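Long-range contacts in Beta/alpha-amylase (Paenibacillus polymyxa, PDB 3VOC), which releases maltose units from the non-reducing ends of starch-type alpha-1,4-glucans through the family 14 beta-amylase domain of a larger precursor: residues A3-L14 / Y381-L392; L317-M326 / V354-T364. All coordinates share one frame; numbering follows the deposited sequence.

Contact 1 (A3-L14 / Y381-L392); sequences ADDFQASVMGPL and YHGFTLLRINNL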
loop_
_atom_site.group_PDB
_atom_site.type_symbol
_atom_site.label_atom_id
_atom_site.label_comp_id
_atom_site.label_asym_id
_atom_site.label_seq_id
_atom_site.Cartn_x
_atom_site.Cartn_y
_atom_site.Cartn_z
ATOM N N ALA A 3 21.533 -1.308 5.150
ATOM C CA ALA A 3 22.102 -2.202 4.153
ATOM C C ALA A 3 23.208 -1.524 3.329
ATOM O O ALA A 3 23.249 -0.290 3.211
ATOM C CB ALA A 3 21.024 -2.730 3.262
ATOM N N ASP A 4 24.088 -2.340 2.754
ATOM C CA ASP A 4 25.216 -1.847 1.943
ATOM C C ASP A 4 24.787 -0.981 0.763
ATOM O O ASP A 4 25.552 -0.132 0.291
ATOM C CB ASP A 4 26.065 -3.016 1.414
ATOM C CG ASP A 4 27.037 -3.568 2.458
ATOM O OD1 ASP A 4 27.299 -2.899 3.499
ATOM O OD2 ASP A 4 27.557 -4.687 2.226
ATOM N N ASP A 5 23.565 -1.190 0.295
ATOM C CA ASP A 5 23.051 -0.445 -0.847
ATOM C C ASP A 5 22.034 0.642 -0.443
ATOM O O ASP A 5 21.287 1.152 -1.282
ATOM C CB ASP A 5 22.450 -1.426 -1.887
ATOM C CG ASP A 5 21.256 -2.228 -1.340
ATOM O OD1 ASP A 5 20.934 -2.139 -0.139
ATOM O OD2 ASP A 5 20.626 -2.951 -2.125
ATOM N N PHE A 6 21.999 0.989 0.841
ATOM C CA PHE A 6 21.010 1.959 1.332
ATOM C C PHE A 6 21.072 3.278 0.578
ATOM O O PHE A 6 22.164 3.817 0.358
ATOM C CB PHE A 6 21.225 2.240 2.812
ATOM C CG PHE A 6 20.256 3.224 3.375
ATOM C CD1 PHE A 6 18.965 2.816 3.735
ATOM C CD2 PHE A 6 20.607 4.562 3.522
ATOM C CE1 PHE A 6 18.054 3.731 4.257
ATOM C CE2 PHE A 6 19.689 5.491 4.037
ATOM C CZ PHE A 6 18.412 5.067 4.410
ATOM N N GLN A 7 19.914 3.800 0.183
ATOM C CA GLN A 7 19.838 5.175 -0.314
ATOM C C GLN A 7 18.613 5.886 0.251
ATOM O O GLN A 7 17.617 5.237 0.578
ATOM C CB GLN A 7 19.750 5.196 -1.845
ATOM C CG GLN A 7 20.958 4.643 -2.582
ATOM C CD GLN A 7 22.223 5.456 -2.378
ATOM O OE1 GLN A 7 22.171 6.630 -2.046
ATOM N NE2 GLN A 7 23.374 4.819 -2.585
ATOM N N ALA A 8 18.690 7.213 0.338
ATOM C CA ALA A 8 17.570 8.030 0.814
ATOM C C ALA A 8 16.856 8.665 -0.363
ATOM O O ALA A 8 17.482 9.329 -1.190
ATOM C CB ALA A 8 18.054 9.104 1.780
ATOM N N SER A 9 15.544 8.465 -0.427
ATOM C CA SER A 9 14.711 9.065 -1.448
ATOM C C SER A 9 13.678 9.984 -0.823
ATOM O O SER A 9 13.515 10.011 0.394
ATOM C CB SER A 9 14.012 7.966 -2.235
ATOM O OG SER A 9 15.003 7.192 -2.896
ATOM N N VAL A 10 12.986 10.747 -1.665
ATOM C CA VAL A 10 11.980 11.693 -1.195
ATOM C C VAL A 10 10.777 11.590 -2.133
ATOM O O VAL A 10 10.945 11.526 -3.367
ATOM C CB VAL A 10 12.535 13.134 -1.195
ATOM C CG1 VAL A 10 11.424 14.165 -0.863
ATOM C CG2 VAL A 10 13.743 13.274 -0.197
ATOM N N MET A 11 9.584 11.546 -1.540
ATOM C CA MET A 11 8.351 11.479 -2.314
ATOM C C MET A 11 8.055 12.856 -2.888
ATOM O O MET A 11 8.175 13.866 -2.201
ATOM C CB MET A 11 7.171 10.987 -1.465
ATOM C CG MET A 11 5.921 10.583 -2.288
ATOM S SD MET A 11 4.789 9.482 -1.381
ATOM C CE MET A 11 5.831 8.052 -1.176
ATOM N N GLY A 12 7.682 12.874 -4.165
ATOM C CA GLY A 12 7.326 14.109 -4.838
ATOM C C GLY A 12 5.999 14.670 -4.338
ATOM O O GLY A 12 5.323 14.054 -3.505
ATOM N N PRO A 13 5.609 15.838 -4.864
ATOM C CA PRO A 13 4.417 16.503 -4.350
ATOM C C PRO A 13 3.136 15.759 -4.728
ATOM O O PRO A 13 3.119 14.970 -5.692
ATOM C CB PRO A 13 4.461 17.896 -5.007
ATOM C CG PRO A 13 5.349 17.786 -6.167
ATOM C CD PRO A 13 6.181 16.511 -6.045
ATOM N N LEU A 14 2.078 16.001 -3.962
ATOM C CA LEU A 14 0.800 15.352 -4.239
ATOM C C LEU A 14 0.107 15.981 -5.449
ATOM O O LEU A 14 -0.268 15.273 -6.389
ATOM C CB LEU A 14 -0.118 15.396 -3.003
ATOM C CG LEU A 14 -1.479 14.715 -3.155
ATOM C CD1 LEU A 14 -1.322 13.215 -3.394
ATOM C CD2 LEU A 14 -2.379 14.984 -1.910
ATOM N N TYR A 381 17.623 -1.801 6.674
ATOM C CA TYR A 381 16.821 -1.257 5.564
ATOM C C TYR A 381 17.673 -0.922 4.342
ATOM O O TYR A 381 18.835 -0.498 4.474
ATOM C CB TYR A 381 16.009 -0.034 6.013
ATOM C CG TYR A 381 14.672 -0.385 6.638
ATOM C CD1 TYR A 381 13.475 0.049 6.048
ATOM C CD2 TYR A 381 14.596 -1.149 7.809
ATOM C CE1 TYR A 381 12.241 -0.260 6.607
ATOM C CE2 TYR A 381 13.344 -1.466 8.390
ATOM C CZ TYR A 381 12.174 -1.016 7.765
ATOM O OH TYR A 381 10.930 -1.323 8.279
ATOM N N HIS A 382 17.099 -1.149 3.160
ATOM C CA HIS A 382 17.771 -0.883 1.896
ATOM C C HIS A 382 17.406 0.495 1.361
ATOM O O HIS A 382 18.017 1.000 0.433
ATOM C CB HIS A 382 17.430 -1.978 0.867
ATOM C CG HIS A 382 17.941 -3.329 1.256
ATOM N ND1 HIS A 382 19.209 -3.767 0.931
ATOM C CD2 HIS A 382 17.371 -4.320 1.978
ATOM C CE1 HIS A 382 19.386 -4.984 1.417
ATOM N NE2 HIS A 382 18.289 -5.335 2.072
ATOM N N GLY A 383 16.415 1.120 1.960
ATOM C CA GLY A 383 15.997 2.427 1.492
ATOM C C GLY A 383 15.056 3.050 2.482
ATOM O O GLY A 383 14.424 2.358 3.299
ATOM N N PHE A 384 15.005 4.370 2.427
ATOM C CA PHE A 384 14.007 5.123 3.154
ATOM C C PHE A 384 13.517 6.225 2.235
ATOM O O PHE A 384 14.334 6.939 1.628
ATOM C CB PHE A 384 14.554 5.740 4.459
ATOM C CG PHE A 384 13.509 6.521 5.199
ATOM C CD1 PHE A 384 12.574 5.858 5.998
ATOM C CD2 PHE A 384 13.390 7.895 5.021
ATOM C CE1 PHE A 384 11.569 6.560 6.640
ATOM C CE2 PHE A 384 12.388 8.601 5.647
ATOM C CZ PHE A 384 11.472 7.936 6.454
ATOM N N THR A 385 12.195 6.369 2.143
ATOM C CA THR A 385 11.588 7.480 1.413
ATOM C C THR A 385 10.886 8.451 2.367
ATOM O O THR A 385 9.986 8.060 3.122
ATOM C CB THR A 385 10.575 6.996 0.357
ATOM O OG1 THR A 385 11.217 6.097 -0.544
ATOM C CG2 THR A 385 10.051 8.187 -0.459
ATOM N N LEU A 386 11.275 9.724 2.311
ATOM C CA LEU A 386 10.628 10.741 3.137
ATOM C C LEU A 386 9.398 11.372 2.475
ATOM O O LEU A 386 9.480 11.891 1.352
ATOM C CB LEU A 386 11.624 11.838 3.557
ATOM C CG LEU A 386 10.901 12.719 4.613
ATOM C CD1 LEU A 386 11.033 12.169 6.023
ATOM C CD2 LEU A 386 11.359 14.110 4.576
ATOM N N LEU A 387 8.250 11.305 3.151
ATOM C CA LEU A 387 7.057 12.028 2.708
ATOM C C LEU A 387 7.009 13.379 3.415
ATOM O O LEU A 387 7.056 13.404 4.650
ATOM C CB LEU A 387 5.791 11.235 3.059
ATOM C CG LEU A 387 5.444 10.072 2.120
ATOM C CD1 LEU A 387 6.350 8.855 2.344
ATOM C CD2 LEU A 387 3.964 9.680 2.265
ATOM N N ARG A 388 6.961 14.507 2.697
ATOM C CA ARG A 388 7.137 14.673 1.241
ATOM C C ARG A 388 8.106 15.803 0.969
ATOM O O ARG A 388 8.613 16.454 1.899
ATOM C CB ARG A 388 5.838 15.133 0.592
ATOM C CG ARG A 388 5.096 14.111 -0.088
ATOM C CD ARG A 388 3.690 14.635 -0.318
ATOM N NE ARG A 388 2.760 13.541 -0.162
ATOM C CZ ARG A 388 2.457 12.675 -1.125
ATOM N NH1 ARG A 388 3.017 12.767 -2.332
ATOM N NH2 ARG A 388 1.597 11.710 -0.860
ATOM N N ILE A 389 8.343 16.051 -0.322
ATOM C CA ILE A 389 9.319 17.030 -0.757
ATOM C C ILE A 389 9.131 18.417 -0.109
ATOM O O ILE A 389 10.109 19.012 0.329
ATOM C CB ILE A 389 9.391 17.105 -2.328
ATOM C CG1 ILE A 389 10.501 18.049 -2.797
ATOM C CG2 ILE A 389 8.038 17.497 -2.949
ATOM C CD1 ILE A 389 10.840 17.875 -4.304
ATOM N N ASN A 390 7.893 18.910 -0.014
ATOM C CA ASN A 390 7.674 20.259 0.540
ATOM C C ASN A 390 7.952 20.341 2.052
ATOM O O ASN A 390 8.094 21.432 2.605
ATOM C CB ASN A 390 6.286 20.797 0.169
ATOM C CG ASN A 390 6.248 21.390 -1.232
ATOM O OD1 ASN A 390 6.363 20.680 -2.247
ATOM N ND2 ASN A 390 6.111 22.709 -1.296
ATOM N N ASN A 391 8.073 19.183 2.709
ATOM C CA ASN A 391 8.492 19.166 4.105
ATOM C C ASN A 391 10.005 19.339 4.266
ATOM O O ASN A 391 10.483 19.566 5.385
ATOM C CB ASN A 391 7.997 17.898 4.814
ATOM C CG ASN A 391 6.496 17.678 4.636
ATOM O OD1 ASN A 391 6.068 16.702 4.022
ATOM N ND2 ASN A 391 5.700 18.605 5.140
ATOM N N LEU A 392 10.736 19.242 3.148
ATOM C CA LEU A 392 12.204 19.400 3.118
ATOM C C LEU A 392 12.661 20.648 2.389
ATOM O O LEU A 392 13.709 21.197 2.735
ATOM C CB LEU A 392 12.895 18.202 2.436
ATOM C CG LEU A 392 12.772 16.829 3.105
ATOM C CD1 LEU A 392 13.449 15.751 2.269
ATOM C CD2 LEU A 392 13.343 16.841 4.523
#
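Arg388 and Met11 meet where the parallel pair 7-11 and 383-386 runs out. Traced outward, the arginine first passes the backbone of 3-14: CB lies 3.9 Å from Met11 O, CG 3.4 Å from Gly12 O, and CD runs on beside that same oxygen. A bend at chi3 (-143°) then brings the guanidinium alongside the backbone of Gly12, and Arg388 NH1 donates to Gly12 O at 2.9 Å, with the acceptor near the guanidinium plane. Leu14 CB sits over the centre of one face of this group; in the conformer described, one of two modelled, Met11 SD lies 3.6 Å above the opposite face and alongside Leu387 CG. The edge bond and Leu14, with the sulfur when so placed, probably limit how the planar group can turn.

At the other end His382 ND1 donates to the syn lone pair of Asp5 OD1 (2.6 Å), in the ring plane, while the carboxylate stands 84° from that plane; Ala3 CB makes a CH-pi contact over a ring face. Near-straight bonds such as Ser9 N to Phe384 O (2.8 Å, 174° at the hydrogen) hold the middle; those at Gln7 are weak.

Arg388 is a probable substrate-binding residue, judged from relatives. The pair closes the barrel, first strand against last: strand 37-43 flanks 7-11, helix 367-378 packs on Phe384 and Leu386, and helix 20-32 on Val10 and Ile389.

Contact 2 (L317-M326 / V354-T364); sequences LDLTFTCLEM and VRLNGENALPT
Glu325 has CG set between its backbone N and carbonyl carbon (chi1 88°), and a second bend at chi2 (-76°) turns the carboxylate onto the loop 360-362. There its two oxygens take two successive amides: Ala361 N gives to OE1 at 2.9 Å, on the syn side but out of the carboxylate plane, and Leu362 N gives to OE2 at 3.0 Å from above that plane. Asn360 CB lies 3.4 Å from OE1, and Thr364 OG1 approaches Glu325 CG. With an alanine here the amides of Ala361 and Leu362 would probably lose their shared acceptor, leaving the loop with Asn360 and Ala361 freer to shift.

Asp318 and Arg355 run side by side at the start of the strands. Arg355 NE, with the acceptor in its guanidinium plane, forms a salt bridge to Asp318 OD2 (3.0 Å), an oxygen that Lys153 also reaches. Between these ends the strands bond in parallel register, as in Leu319 N to Arg355 O (2.9 Å) and Asn357 N to Leu319 O (2.8 Å). Thr320 CG2 rests 3.6 Å from Glu359 OE2, which is salt-bridged to Lys279.

Strands 318-321 and 356-359, linked through helix 338-352, form a beta-alpha-beta unit of a TIM barrel. As in that fold, the active site lies at their C-terminal ends: Glu359 is probably the proton acceptor, as in related beta-amylases, and Thr322, Asn360 and Ala361 probably bind substrate.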
loop_
_atom_site.group_PDB
_atom_site.type_symbol
_atom_site.label_atom_id
_atom_site.label_comp_id
_atom_site.label_asym_id
_atom_site.label_seq_id
_atom_site.Cartn_x
_atom_site.Cartn_y
_atom_site.Cartn_z
ATOM N N LEU A 317 9.098 -9.764 -4.473
ATOM C CA LEU A 317 8.840 -8.335 -4.283
ATOM C C LEU A 317 9.481 -7.854 -2.992
ATOM O O LEU A 317 9.471 -8.567 -1.970
ATOM C CB LEU A 317 7.335 -8.064 -4.208
ATOM C CG LEU A 317 6.515 -8.457 -5.456
ATOM C CD1 LEU A 317 5.030 -8.325 -5.210
ATOM C CD2 LEU A 317 6.914 -7.627 -6.677
ATOM N N ASP A 318 10.034 -6.645 -3.034
ATOM C CA ASP A 318 10.576 -6.025 -1.834
ATOM C C ASP A 318 9.435 -5.432 -1.034
ATOM O O ASP A 318 8.380 -5.132 -1.588
ATOM C CB ASP A 318 11.591 -4.941 -2.199
ATOM C CG ASP A 318 12.885 -5.512 -2.779
ATOM O OD1 ASP A 318 13.030 -6.740 -2.880
ATOM O OD2 ASP A 318 13.775 -4.717 -3.111
ATOM N N LEU A 319 9.646 -5.266 0.265
ATOM C CA LEU A 319 8.575 -4.799 1.150
ATOM C C LEU A 319 8.864 -3.389 1.630
ATOM O O LEU A 319 9.940 -3.120 2.176
ATOM C CB LEU A 319 8.423 -5.748 2.354
ATOM C CG LEU A 319 7.506 -5.294 3.500
ATOM C CD1 LEU A 319 6.114 -5.196 2.958
ATOM C CD2 LEU A 319 7.547 -6.295 4.666
ATOM N N THR A 320 7.902 -2.492 1.425
ATOM C CA THR A 320 7.964 -1.159 1.998
ATOM C C THR A 320 7.028 -1.147 3.204
ATOM O O THR A 320 5.854 -1.559 3.118
ATOM C CB THR A 320 7.556 -0.079 0.973
ATOM O OG1 THR A 320 8.519 -0.055 -0.092
ATOM C CG2 THR A 320 7.452 1.320 1.628
ATOM N N PHE A 321 7.552 -0.700 4.332
ATOM C CA PHE A 321 6.712 -0.496 5.489
ATOM C C PHE A 321 6.792 0.958 5.916
ATOM O O PHE A 321 7.644 1.708 5.432
ATOM C CB PHE A 321 7.051 -1.474 6.634
ATOM C CG PHE A 321 5.939 -1.612 7.641
ATOM C CD1 PHE A 321 4.700 -2.126 7.253
ATOM C CD2 PHE A 321 6.110 -1.186 8.959
ATOM C CE1 PHE A 321 3.641 -2.225 8.177
ATOM C CE2 PHE A 321 5.057 -1.292 9.900
ATOM C CZ PHE A 321 3.828 -1.805 9.505
ATOM N N THR A 322 5.886 1.357 6.806
ATOM C CA THR A 322 5.689 2.759 7.148
ATOM C C THR A 322 5.592 2.924 8.664
ATOM O O THR A 322 5.761 1.947 9.412
ATOM C CB THR A 322 4.420 3.300 6.435
ATOM O OG1 THR A 322 4.235 4.675 6.766
ATOM C CG2 THR A 322 3.188 2.507 6.849
ATOM N N CYS A 323 5.326 4.148 9.116
ATOM C CA CYS A 323 5.294 4.506 10.547
ATOM C C CYS A 323 6.651 4.472 11.243
ATOM O O CYS A 323 6.711 4.525 12.483
ATOM C CB CYS A 323 4.318 3.653 11.361
ATOM S SG CYS A 323 2.730 3.543 10.657
ATOM N N LEU A 324 7.730 4.434 10.459
ATOM C CA LEU A 324 9.078 4.407 11.022
ATOM C C LEU A 324 9.413 5.581 11.956
ATOM O O LEU A 324 10.310 5.473 12.812
ATOM C CB LEU A 324 10.127 4.303 9.913
ATOM C CG LEU A 324 10.549 2.875 9.576
ATOM C CD1 LEU A 324 9.412 2.082 8.923
ATOM C CD2 LEU A 324 11.757 2.920 8.639
ATOM N N GLU A 325 8.686 6.688 11.802
ATOM C CA GLU A 325 8.953 7.887 12.601
ATOM C C GLU A 325 8.223 7.934 13.944
ATOM O O GLU A 325 8.509 8.819 14.779
ATOM C CB GLU A 325 8.630 9.159 11.790
ATOM C CG GLU A 325 7.175 9.662 11.862
ATOM C CD GLU A 325 6.159 8.846 11.032
ATOM O OE1 GLU A 325 6.482 7.738 10.535
ATOM O OE2 GLU A 325 5.013 9.329 10.887
ATOM N N MET A 326 7.285 7.008 14.151
ATOM C CA MET A 326 6.371 7.067 15.305
ATOM C C MET A 326 6.844 6.264 16.512
ATOM O O MET A 326 7.541 5.261 16.365
ATOM C CB MET A 326 4.992 6.552 14.921
ATOM C CG MET A 326 4.191 7.495 14.087
ATOM S SD MET A 326 2.549 6.806 13.831
ATOM C CE MET A 326 1.994 8.008 12.608
ATOM N N VAL A 354 13.441 -10.972 3.174
ATOM C CA VAL A 354 12.705 -10.005 2.351
ATOM C C VAL A 354 13.331 -8.625 2.536
ATOM O O VAL A 354 13.421 -8.130 3.659
ATOM C CB VAL A 354 11.198 -9.984 2.700
ATOM C CG1 VAL A 354 10.463 -8.872 1.933
ATOM C CG2 VAL A 354 10.561 -11.349 2.384
ATOM N N ARG A 355 13.772 -8.013 1.440
ATOM C CA ARG A 355 14.385 -6.682 1.493
ATOM C C ARG A 355 13.385 -5.636 1.990
ATOM O O ARG A 355 12.269 -5.545 1.466
ATOM C CB ARG A 355 14.899 -6.274 0.120
ATOM C CG ARG A 355 16.090 -7.128 -0.401
ATOM C CD ARG A 355 16.336 -6.886 -1.878
ATOM N NE ARG A 355 16.507 -5.461 -2.178
ATOM C CZ ARG A 355 17.675 -4.818 -2.160
ATOM N NH1 ARG A 355 18.802 -5.457 -1.857
ATOM N NH2 ARG A 355 17.725 -3.529 -2.457
ATOM N N LEU A 356 13.803 -4.850 2.984
ATOM C CA LEU A 356 12.975 -3.789 3.552
ATOM C C LEU A 356 13.302 -2.388 3.039
ATOM O O LEU A 356 14.471 -1.983 2.956
ATOM C CB LEU A 356 13.098 -3.767 5.069
ATOM C CG LEU A 356 12.445 -4.893 5.843
ATOM C CD1 LEU A 356 13.153 -5.024 7.171
ATOM C CD2 LEU A 356 10.924 -4.652 6.047
ATOM N N ASN A 357 12.238 -1.655 2.729
ATOM C CA ASN A 357 12.301 -0.210 2.485
ATOM C C ASN A 357 11.310 0.483 3.414
ATOM O O ASN A 357 10.287 -0.099 3.778
ATOM C CB ASN A 357 11.969 0.101 1.020
ATOM C CG ASN A 357 12.962 -0.536 0.047
ATOM O OD1 ASN A 357 12.631 -1.493 -0.658
ATOM N ND2 ASN A 357 14.187 -0.007 0.009
ATOM N N GLY A 358 11.604 1.723 3.792
ATOM C CA GLY A 358 10.840 2.407 4.836
ATOM C C GLY A 358 10.303 3.766 4.429
ATOM O O GLY A 358 10.797 4.382 3.478
ATOM N N GLU A 359 9.277 4.222 5.146
ATOM C CA GLU A 359 8.680 5.540 4.917
ATOM C C GLU A 359 8.210 6.043 6.258
ATOM O O GLU A 359 7.961 5.244 7.152
ATOM C CB GLU A 359 7.439 5.422 4.039
ATOM C CG GLU A 359 7.716 5.038 2.613
ATOM C CD GLU A 359 6.457 4.948 1.783
ATOM O OE1 GLU A 359 5.357 5.198 2.303
ATOM O OE2 GLU A 359 6.579 4.627 0.597
ATOM N N ASN A 360 8.072 7.357 6.391
ATOM C CA ASN A 360 7.304 7.937 7.506
ATOM C C ASN A 360 5.824 7.928 7.133
ATOM O O ASN A 360 5.482 8.074 5.939
ATOM C CB ASN A 360 7.750 9.377 7.806
ATOM C CG ASN A 360 7.763 10.253 6.562
ATOM O OD1 ASN A 360 8.298 9.856 5.528
ATOM N ND2 ASN A 360 7.168 11.444 6.652
ATOM N N ALA A 361 4.951 7.746 8.126
ATOM C CA ALA A 361 3.503 7.725 7.857
ATOM C C ALA A 361 3.016 9.143 7.611
ATOM O O ALA A 361 2.220 9.400 6.701
ATOM C CB ALA A 361 2.728 7.113 9.032
ATOM N N LEU A 362 3.505 10.061 8.436
ATOM C CA LEU A 362 3.041 11.442 8.415
ATOM C C LEU A 362 4.259 12.369 8.350
ATOM O O LEU A 362 5.355 11.950 8.689
ATOM C CB LEU A 362 2.207 11.733 9.668
ATOM C CG LEU A 362 0.853 11.005 9.769
ATOM C CD1 LEU A 362 0.178 11.321 11.104
ATOM C CD2 LEU A 362 -0.058 11.373 8.615
ATOM N N PRO A 363 4.070 13.626 7.909
ATOM C CA PRO A 363 5.208 14.544 7.892
ATOM C C PRO A 363 5.846 14.618 9.269
ATOM O O PRO A 363 5.156 14.538 10.283
ATOM C CB PRO A 363 4.578 15.881 7.514
ATOM C CG PRO A 363 3.398 15.516 6.693
ATOM C CD PRO A 363 2.868 14.220 7.288
ATOM N N THR A 364 7.163 14.741 9.300
ATOM C CA THR A 364 7.886 14.609 10.540
ATOM C C THR A 364 9.088 15.530 10.534
ATOM O O THR A 364 9.316 16.265 9.569
ATOM C CB THR A 364 8.322 13.127 10.761
ATOM O OG1 THR A 364 8.775 12.944 12.109
ATOM C CG2 THR A 364 9.427 12.741 9.786
HETATM O O HOH W 1 13.343 -9.048 -1.158
HETATM O O HOH W 2 9.682 -2.102 -1.393
HETATM O O HOH W 3 4.751 11.819 11.904
#

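The two contacts lie in one eight-stranded parallel barrel, their centres about 10 Å apart. In chain order 3-14 comes first, then 317-326 and 354-364, and last 381-392, so contact 1 joins the N-terminal part of the chain to a segment near its C-terminal end and contact 2 links sixth strand to seventh. Strands 356-359 and 383-386 are neighbours in the sheet, and a probable hydrogen bond from Thr385 N to Gly358 O (2.8 Å) connects the contacts directly. Asn360 OD1 also accepts from Leu387 N beyond the strand ends. Four strands adjacent around the barrel, 318-321, 356-359, 383-386 and 7-11, thus bring Glu359 and Arg388 to the same C-terminal rim, consistent with a shared substrate site.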